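Putative methyltransferase (Emericella variicolor, PDB 7DMB) probably transfers a methyl group from S-adenosyl-L-methionine as a trans-acting enzyme of calbistrin biosynthesis, and is bound here to the by-product S-adenosyl-L-homocysteine. Local coordinates at residues 311-316 with 373-378; 54-59 with 366-371; 271-276 with 298-303. One frame throughout, in Å; residues are numbered along the deposited sequence.

Contact 1: 311-316 with 373-378; sequences QELSPP and YYNANM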
loop_
_atom_site.group_PDB
_atom_site.type_symbol
_atom_site.label_atom_id
_atom_site.label_comp_id
_atom_site.label_asym_id
_atom_site.label_seq_id
_atom_site.Cartn_x
_atom_site.Cartn_y
_atom_site.Cartn_z
ATOM N N GLN A 311 7.247 0.819 1.685
ATOM C CA GLN A 311 6.151 0.135 2.360
ATOM C C GLN A 311 5.320 -0.572 1.297
ATOM O O GLN A 311 4.778 0.087 0.399
ATOM C CB GLN A 311 5.305 1.141 3.141
ATOM C CG GLN A 311 4.301 0.555 4.137
ATOM C CD GLN A 311 3.577 1.646 4.906
ATOM O OE1 GLN A 311 2.851 2.463 4.324
ATOM N NE2 GLN A 311 3.788 1.682 6.221
ATOM N N GLU A 312 5.213 -1.901 1.389
ATOM C CA GLU A 312 4.646 -2.658 0.274
ATOM C C GLU A 312 3.839 -3.867 0.737
ATOM O O GLU A 312 4.327 -4.711 1.492
ATOM C CB GLU A 312 5.754 -3.110 -0.684
ATOM C CG GLU A 312 6.082 -2.101 -1.791
ATOM C CD GLU A 312 4.990 -2.037 -2.857
ATOM O OE1 GLU A 312 4.175 -3.001 -2.944
ATOM O OE2 GLU A 312 4.960 -1.048 -3.625
ATOM N N LEU A 313 2.616 -3.967 0.230
ATOM C CA LEU A 313 1.758 -5.106 0.537
ATOM C C LEU A 313 2.383 -6.428 0.103
ATOM O O LEU A 313 2.954 -6.547 -0.987
ATOM C CB LEU A 313 0.412 -4.935 -0.156
ATOM C CG LEU A 313 -0.408 -3.790 0.413
ATOM C CD1 LEU A 313 -1.543 -3.469 -0.545
ATOM C CD2 LEU A 313 -0.922 -4.190 1.788
ATOM N N SER A 314 2.281 -7.416 0.980
ATOM C CA SER A 314 2.363 -8.816 0.569
ATOM C C SER A 314 1.535 -9.709 1.505
ATOM O O SER A 314 2.059 -10.680 2.061
ATOM C CB SER A 314 3.832 -9.269 0.504
ATOM O OG SER A 314 4.581 -8.921 1.661
ATOM N N PRO A 315 0.239 -9.429 1.698
ATOM C CA PRO A 315 -0.554 -10.289 2.583
ATOM C C PRO A 315 -0.755 -11.658 1.965
ATOM O O PRO A 315 -0.700 -11.817 0.736
ATOM C CB PRO A 315 -1.891 -9.527 2.694
ATOM C CG PRO A 315 -2.021 -8.854 1.377
ATOM C CD PRO A 315 -0.603 -8.419 1.033
ATOM N N PRO A 316 -0.969 -12.686 2.786
ATOM C CA PRO A 316 -1.264 -14.013 2.215
ATOM C C PRO A 316 -2.655 -14.106 1.611
ATOM O O PRO A 316 -2.862 -14.879 0.667
ATOM C CB PRO A 316 -1.103 -14.958 3.416
ATOM C CG PRO A 316 -1.347 -14.095 4.607
ATOM C CD PRO A 316 -0.793 -12.726 4.245
ATOM N N TYR A 373 -0.125 -10.510 8.029
ATOM C CA TYR A 373 0.258 -9.112 7.961
ATOM C C TYR A 373 -0.188 -8.574 6.607
ATOM O O TYR A 373 -0.560 -9.336 5.707
ATOM C CB TYR A 373 1.771 -8.948 8.171
ATOM C CG TYR A 373 2.614 -9.349 6.986
ATOM C CD1 TYR A 373 2.971 -8.422 6.000
ATOM C CD2 TYR A 373 3.047 -10.662 6.834
ATOM C CE1 TYR A 373 3.737 -8.801 4.902
ATOM C CE2 TYR A 373 3.815 -11.045 5.740
ATOM C CZ TYR A 373 4.157 -10.125 4.776
ATOM O OH TYR A 373 4.914 -10.549 3.697
ATOM N N TYR A 374 -0.177 -7.245 6.465
ATOM C CA TYR A 374 -0.494 -6.634 5.179
ATOM C C TYR A 374 0.727 -5.995 4.527
ATOM O O TYR A 374 1.142 -6.440 3.449
ATOM C CB TYR A 374 -1.656 -5.632 5.339
ATOM C CG TYR A 374 -3.001 -6.311 5.102
ATOM C CD1 TYR A 374 -3.574 -6.344 3.829
ATOM C CD2 TYR A 374 -3.676 -6.962 6.141
ATOM C CE1 TYR A 374 -4.800 -6.975 3.601
ATOM C CE2 TYR A 374 -4.899 -7.612 5.916
ATOM C CZ TYR A 374 -5.455 -7.611 4.645
ATOM O OH TYR A 374 -6.660 -8.238 4.405
ATOM N N ASN A 375 1.353 -5.013 5.183
ATOM C CA ASN A 375 2.503 -4.284 4.657
ATOM C C ASN A 375 3.822 -4.806 5.234
ATOM O O ASN A 375 3.946 -5.017 6.446
ATOM C CB ASN A 375 2.388 -2.799 4.997
ATOM C CG ASN A 375 1.619 -2.009 3.974
ATOM O OD1 ASN A 375 1.744 -2.231 2.781
ATOM N ND2 ASN A 375 0.844 -1.040 4.438
ATOM N N ALA A 376 4.826 -4.957 4.368
ATOM C CA ALA A 376 6.222 -5.015 4.804
ATOM C C ALA A 376 6.852 -3.617 4.708
ATOM O O ALA A 376 6.805 -2.981 3.651
ATOM C CB ALA A 376 7.020 -6.018 3.967
ATOM N N ASN A 377 7.431 -3.147 5.818
ATOM C CA ASN A 377 8.129 -1.855 5.880
ATOM C C ASN A 377 9.613 -2.124 5.675
ATOM O O ASN A 377 10.290 -2.607 6.589
ATOM C CB ASN A 377 7.892 -1.144 7.216
ATOM C CG ASN A 377 6.417 -0.803 7.459
ATOM O OD1 ASN A 377 5.879 0.163 6.898
ATOM N ND2 ASN A 377 5.752 -1.613 8.289
ATOM N N MET A 378 10.120 -1.807 4.480
ATOM C CA MET A 378 11.465 -2.193 4.059
ATOM C C MET A 378 12.366 -0.969 3.928
ATOM O O MET A 378 11.987 0.030 3.302
ATOM C CB MET A 378 11.421 -2.939 2.727
ATOM C CG MET A 378 10.685 -4.262 2.782
ATOM S SD MET A 378 10.336 -4.942 1.152
ATOM C CE MET A 378 8.855 -4.043 0.711
#
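Q311 lies alongside N377, both side chains pointing the same way, and gives its NE2 to N377 OD1 at 2.7 Å. The donor sits in the carbonyl plane of N377, although the two amide planes are turned 63° apart. An almost fully extended Q311 chain, with CG trans to the backbone N (chi1 -167°), also brings its amide over that of N375; those planes are only 5° apart and stacked, with Q311 CD 3.9 Å from N375 ND2. Q311 OE1 is taken by S282 and N375 OD1 by N283, which ties both amides to the neighbouring strand end. Y373 OH donates to S314 OG at 2.6 Å, with the serine oxygen at the edge of the ring. P315 CB sits 4.1 Å from the Y374 ring centroid in a CH-pi contact over one face, while L313 CD2 approaches the same ring at its edge. Here strand 306-313 pairs antiparallel with 375-382 in the mixed sheet of order 3-2-1-4-5-7-6 characteristic of class I methyltransferases, 375-382 being the reversed strand between 5 and 6. E312 and A376 form a hydrogen-bonded pair, with A376 N 2.9 Å from E312 O, and on their face M378 CE packs on E312 CB at 3.5 Å. Past the strand end, S314 N still reaches Y374 O at 2.9 Å.

Contact 2: 54-59 with 366-371; sequences ESQSEQ and LDSEPP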
loop_
_atom_site.group_PDB
_atom_site.type_symbol
_atom_site.label_atom_id
_atom_site.label_comp_id
_atom_site.label_asym_id
_atom_site.label_seq_id
_atom_site.Cartn_x
_atom_site.Cartn_y
_atom_site.Cartn_z
ATOM N N GLU A 54 -2.303 -5.200 17.800
ATOM C CA GLU A 54 -2.805 -6.491 17.343
ATOM C C GLU A 54 -3.997 -6.246 16.433
ATOM O O GLU A 54 -4.866 -5.434 16.745
ATOM C CB GLU A 54 -3.206 -7.367 18.531
ATOM C CG GLU A 54 -3.051 -8.858 18.296
ATOM C CD GLU A 54 -4.305 -9.500 17.696
ATOM O OE1 GLU A 54 -4.293 -10.729 17.455
ATOM O OE2 GLU A 54 -5.306 -8.781 17.461
ATOM N N SER A 55 -4.036 -6.921 15.294
ATOM C CA SER A 55 -5.009 -6.553 14.275
ATOM C C SER A 55 -5.801 -7.736 13.730
ATOM O O SER A 55 -6.508 -7.577 12.732
ATOM C CB SER A 55 -4.305 -5.825 13.129
ATOM O OG SER A 55 -3.464 -6.707 12.420
ATOM N N GLN A 56 -5.710 -8.907 14.363
ATOM C CA GLN A 56 -6.388 -10.088 13.844
ATOM C C GLN A 56 -7.905 -9.925 13.821
ATOM O O GLN A 56 -8.562 -10.444 12.916
ATOM C CB GLN A 56 -5.984 -11.314 14.661
ATOM C CG GLN A 56 -4.485 -11.649 14.523
ATOM C CD GLN A 56 -4.054 -11.901 13.077
ATOM O OE1 GLN A 56 -3.107 -11.279 12.579
ATOM N NE2 GLN A 56 -4.742 -12.823 12.402
ATOM N N SER A 57 -8.478 -9.210 14.789
ATOM C CA SER A 57 -9.925 -9.019 14.803
ATOM C C SER A 57 -10.390 -8.214 13.594
ATOM O O SER A 57 -11.308 -8.631 12.878
ATOM C CB SER A 57 -10.361 -8.329 16.095
ATOM O OG SER A 57 -10.470 -9.264 17.144
ATOM N N GLU A 58 -9.788 -7.043 13.363
ATOM C CA GLU A 58 -10.244 -6.220 12.245
ATOM C C GLU A 58 -9.945 -6.883 10.905
ATOM O O GLU A 58 -10.728 -6.733 9.962
ATOM C CB GLU A 58 -9.617 -4.823 12.307
ATOM C CG GLU A 58 -8.103 -4.763 12.141
ATOM C CD GLU A 58 -7.539 -3.411 12.602
ATOM O OE1 GLU A 58 -7.406 -3.217 13.816
ATOM O OE2 GLU A 58 -7.244 -2.545 11.753
ATOM N N GLN A 59 -8.831 -7.629 10.815
ATOM C CA GLN A 59 -8.488 -8.366 9.595
ATOM C C GLN A 59 -9.503 -9.459 9.289
ATOM O O GLN A 59 -9.791 -9.738 8.119
ATOM C CB GLN A 59 -7.099 -8.996 9.719
ATOM C CG GLN A 59 -5.917 -8.040 9.579
ATOM C CD GLN A 59 -4.608 -8.789 9.409
ATOM O OE1 GLN A 59 -4.525 -9.715 8.621
ATOM N NE2 GLN A 59 -3.582 -8.384 10.141
ATOM N N LEU A 366 7.330 -5.954 9.829
ATOM C CA LEU A 366 5.991 -6.188 9.324
ATOM C C LEU A 366 4.976 -5.440 10.184
ATOM O O LEU A 366 5.224 -5.125 11.348
ATOM C CB LEU A 366 5.679 -7.688 9.293
ATOM C CG LEU A 366 6.678 -8.588 8.554
ATOM C CD1 LEU A 366 6.228 -10.044 8.589
ATOM C CD2 LEU A 366 6.923 -8.136 7.107
ATOM N N ASP A 367 3.830 -5.139 9.592
ATOM C CA ASP A 367 2.781 -4.426 10.305
ATOM C C ASP A 367 1.920 -5.346 11.180
ATOM O O ASP A 367 0.890 -4.905 11.706
ATOM C CB ASP A 367 1.919 -3.651 9.304
ATOM C CG ASP A 367 1.032 -4.546 8.440
ATOM O OD1 ASP A 367 1.060 -5.806 8.557
ATOM O OD2 ASP A 367 0.288 -3.953 7.620
ATOM N N SER A 368 2.324 -6.604 11.328
ATOM C CA SER A 368 1.665 -7.618 12.143
ATOM C C SER A 368 2.614 -8.797 12.269
ATOM O O SER A 368 3.485 -8.992 11.423
ATOM C CB SER A 368 0.342 -8.085 11.527
ATOM O OG SER A 368 -0.390 -8.836 12.478
ATOM N N GLU A 369 2.425 -9.590 13.320
ATOM C CA GLU A 369 3.167 -10.845 13.431
ATOM C C GLU A 369 2.749 -11.783 12.300
ATOM O O GLU A 369 1.546 -11.933 12.039
ATOM C CB GLU A 369 2.930 -11.529 14.779
ATOM C CG GLU A 369 2.849 -10.604 15.977
ATOM C CD GLU A 369 1.436 -10.083 16.208
ATOM O OE1 GLU A 369 1.159 -8.903 15.870
ATOM O OE2 GLU A 369 0.593 -10.865 16.709
ATOM N N PRO A 370 3.694 -12.421 11.617
ATOM C CA PRO A 370 3.348 -13.314 10.514
ATOM C C PRO A 370 2.479 -14.459 11.003
ATOM O O PRO A 370 2.505 -14.797 12.193
ATOM C CB PRO A 370 4.718 -13.817 10.026
ATOM C CG PRO A 370 5.726 -12.921 10.652
ATOM C CD PRO A 370 5.132 -12.459 11.926
ATOM N N PRO A 371 1.704 -15.096 10.115
ATOM C CA PRO A 371 1.695 -14.821 8.680
ATOM C C PRO A 371 0.663 -13.787 8.232
ATOM O O PRO A 371 0.668 -13.453 7.050
ATOM C CB PRO A 371 1.356 -16.187 8.090
ATOM C CG PRO A 371 0.385 -16.741 9.083
ATOM C CD PRO A 371 0.817 -16.228 10.446
HETATM O O HOH W 1 -1.005 -5.849 13.320
HETATM O O HOH W 2 -1.925 -8.969 14.677
#
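S55 carries its OG between its own backbone N and carbonyl carbon (chi1 68°), while S368 swings its OG trans to the backbone N (chi1 -167°); S55 OG lies 3.7 Å from S368 OG. One water spans the two hydroxyls, weakly on the S368 side, and bonds S55 OG at 2.8 Å and D367 O at 2.7 Å. A second links S55 N, from which it accepts at 3.0 Å, to S368 OG at 2.7 Å, with a weak further bond to E369 OE1. This is where the start of helix 56-79 meets the loop joining the last two strands of the methyltransferase sheet, 358-366 and 375-382. S55 stands at the N-cap position, yet its OG makes no capping bond; it accepts instead from Q59 NE2, one turn on, at 2.8 Å, with the serine oxygen close to the amide plane. Q59 NE2 bonds F372 O as well, so the same amide spans helix and loop. Toward solvent, E54 and E369 bring like charges near each other, with E54 OE1 4.9 Å from E369 OE2, which may slightly favour protonation of one of them; E54 OE2 accepts from Q56 N, which meets it from above the carboxylate plane.

Contact 3: 271-276 with 298-303; sequences FEAGAY and VRTLLQ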
loop_
_atom_site.group_PDB
_atom_site.type_symbol
_atom_site.label_atom_id
_atom_site.label_comp_id
_atom_site.label_asym_id
_atom_site.label_seq_id
_atom_site.Cartn_x
_atom_site.Cartn_y
_atom_site.Cartn_z
ATOM N N PHE A 271 14.346 16.178 -12.383
ATOM C CA PHE A 271 14.824 15.913 -11.034
ATOM C C PHE A 271 16.340 15.750 -11.052
ATOM O O PHE A 271 16.916 15.316 -12.053
ATOM C CB PHE A 271 14.141 14.658 -10.462
ATOM C CG PHE A 271 12.672 14.865 -10.188
ATOM C CD1 PHE A 271 12.238 15.297 -8.935
ATOM C CD2 PHE A 271 11.733 14.715 -11.203
ATOM C CE1 PHE A 271 10.893 15.527 -8.684
ATOM C CE2 PHE A 271 10.381 14.945 -10.966
ATOM C CZ PHE A 271 9.963 15.351 -9.698
ATOM N N GLU A 272 16.985 16.123 -9.942
ATOM C CA GLU A 272 18.444 16.136 -9.865
ATOM C C GLU A 272 18.947 14.799 -9.330
ATOM O O GLU A 272 18.495 14.336 -8.282
ATOM C CB GLU A 272 18.936 17.286 -8.982
ATOM C CG GLU A 272 20.407 17.205 -8.652
ATOM C CD GLU A 272 20.982 18.500 -8.094
ATOM O OE1 GLU A 272 22.187 18.735 -8.315
ATOM O OE2 GLU A 272 20.242 19.268 -7.435
ATOM N N ALA A 273 19.885 14.185 -10.049
ATOM C CA ALA A 273 20.437 12.905 -9.625
ATOM C C ALA A 273 21.211 13.055 -8.320
ATOM O O ALA A 273 21.976 14.005 -8.138
ATOM C CB ALA A 273 21.349 12.341 -10.710
ATOM N N GLY A 274 21.002 12.107 -7.408
ATOM C CA GLY A 274 21.761 12.052 -6.172
ATOM C C GLY A 274 21.479 13.159 -5.182
ATOM O O GLY A 274 22.297 13.399 -4.288
ATOM N N ALA A 275 20.339 13.837 -5.301
ATOM C CA ALA A 275 20.053 15.018 -4.502
ATOM C C ALA A 275 19.138 14.732 -3.315
ATOM O O ALA A 275 18.585 15.672 -2.727
ATOM C CB ALA A 275 19.441 16.102 -5.391
ATOM N N TYR A 276 18.984 13.471 -2.924
ATOM C CA TYR A 276 18.027 13.127 -1.884
ATOM C C TYR A 276 18.618 12.091 -0.947
ATOM O O TYR A 276 19.304 11.154 -1.377
ATOM C CB TYR A 276 16.707 12.625 -2.494
ATOM C CG TYR A 276 16.011 13.711 -3.295
ATOM C CD1 TYR A 276 15.230 14.682 -2.663
ATOM C CD2 TYR A 276 16.161 13.787 -4.674
ATOM C CE1 TYR A 276 14.599 15.708 -3.408
ATOM C CE2 TYR A 276 15.543 14.793 -5.415
ATOM C CZ TYR A 276 14.771 15.752 -4.776
ATOM O OH TYR A 276 14.157 16.718 -5.528
ATOM N N VAL A 298 14.841 4.963 -8.620
ATOM C CA VAL A 298 14.925 5.442 -7.240
ATOM C C VAL A 298 16.380 5.692 -6.848
ATOM O O VAL A 298 16.695 6.683 -6.182
ATOM C CB VAL A 298 14.242 4.453 -6.279
ATOM C CG1 VAL A 298 14.517 4.852 -4.835
ATOM C CG2 VAL A 298 12.744 4.405 -6.527
ATOM N N ARG A 299 17.290 4.792 -7.244
ATOM C CA ARG A 299 18.696 4.941 -6.873
ATOM C C ARG A 299 19.311 6.185 -7.504
ATOM O O ARG A 299 20.131 6.873 -6.877
ATOM C CB ARG A 299 19.494 3.701 -7.288
ATOM C CG ARG A 299 20.984 3.786 -6.908
ATOM C CD ARG A 299 21.849 2.996 -7.866
ATOM N NE ARG A 299 22.988 2.358 -7.205
ATOM C CZ ARG A 299 24.234 2.829 -7.232
ATOM N NH1 ARG A 299 24.508 3.962 -7.878
ATOM N NH2 ARG A 299 25.204 2.175 -6.601
ATOM N N THR A 300 18.937 6.477 -8.751
ATOM C CA THR A 300 19.408 7.692 -9.412
ATOM C C THR A 300 19.141 8.929 -8.560
ATOM O O THR A 300 19.982 9.833 -8.486
ATOM C CB THR A 300 18.742 7.819 -10.789
ATOM O OG1 THR A 300 19.262 6.800 -11.651
ATOM C CG2 THR A 300 18.992 9.178 -11.414
ATOM N N LEU A 301 17.985 8.968 -7.880
ATOM C CA LEU A 301 17.625 10.119 -7.056
ATOM C C LEU A 301 18.428 10.201 -5.759
ATOM O O LEU A 301 18.566 11.300 -5.201
ATOM C CB LEU A 301 16.124 10.087 -6.733
ATOM C CG LEU A 301 15.170 10.364 -7.897
ATOM C CD1 LEU A 301 13.756 9.900 -7.589
ATOM C CD2 LEU A 301 15.171 11.858 -8.248
ATOM N N LEU A 302 18.965 9.083 -5.272
ATOM C CA LEU A 302 19.556 9.042 -3.935
ATOM C C LEU A 302 21.037 9.425 -3.928
ATOM O O LEU A 302 21.787 9.082 -4.844
ATOM C CB LEU A 302 19.387 7.644 -3.345
ATOM C CG LEU A 302 17.939 7.356 -2.938
ATOM C CD1 LEU A 302 17.692 5.855 -2.716
ATOM C CD2 LEU A 302 17.607 8.178 -1.679
ATOM N N GLN A 303 21.451 10.132 -2.873
ATOM C CA GLN A 303 22.859 10.409 -2.633
ATOM C C GLN A 303 23.570 9.087 -2.310
ATOM O O GLN A 303 22.915 8.079 -2.057
ATOM C CB GLN A 303 23.041 11.446 -1.531
ATOM C CG GLN A 303 22.630 11.000 -0.145
ATOM C CD GLN A 303 23.760 11.065 0.856
ATOM O OE1 GLN A 303 24.916 10.739 0.550
ATOM N NE2 GLN A 303 23.434 11.484 2.077
#
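A type II turn from E272 to A275 brings G274, at a positive phi of 69°, against the end of helix 291-301, where G274 N bonds T300 O at 2.7 Å, and the chain then runs parallel to 302-303, with Q303 N 2.8 Å from Y276 O. The T300 carbonyl is met in its own plane, and A273 CA also approaches it; a weak bond from Y276 N to L301 O, 3.2 Å long, uses the next carbonyl. L301 has most of the side-chain contact. Its CG stands beside the backbone N (chi1 -70°), and the branch CD2 reaches back to F271 CB at 3.7 Å and Y276 CE2 at 4.1 Å. L301 and Y276 lie side by side, pointing the same way, and L301 O lies in the plane of the tyrosine ring at its edge, 3.5 Å from Y276 CD2. L302 CD2 covers Y276 O from the other strand, 3.4 Å away. L203 of strand 200-205 touches F271, Y276 and L301, while the F271 ring makes a cation-pi contact with R258. Strand 276-282, helix 291-301 and strand 306-313 make a beta-alpha-beta crossover of the Rossmann-like fold, and this contact joins its entry to the helix's exit. T300 O finds the N-H of G274 in the turn, and L301 O, more weakly, that of Y276 just past it, while L301 CD2 fills the apolar side between F271 and Y276.

Contacts 1 and 3 both involve the central sheet, but contact 1 is the more buried, its centre about 8 Å from the chain centre, whereas that of contact 3 is about 23 Å from it. They follow in series: 302-303 leads into strand 306-313. Contact 1 relies on strand bonds, paired amides and tyrosines; contact 3 on turn-to-helix backbone bonds and one buried leucine. Contact 2, partly at the surface, is the smallest and bridges through water instead. It adjoins contact 1, centres about 11 Å apart, and the D367 carboxylate accepts hydrogen bonds from the backbone N of Y374 and of N375. Contacts 2 and 3 lie on opposite sides of the chain's centre, about 34 Å between their centres.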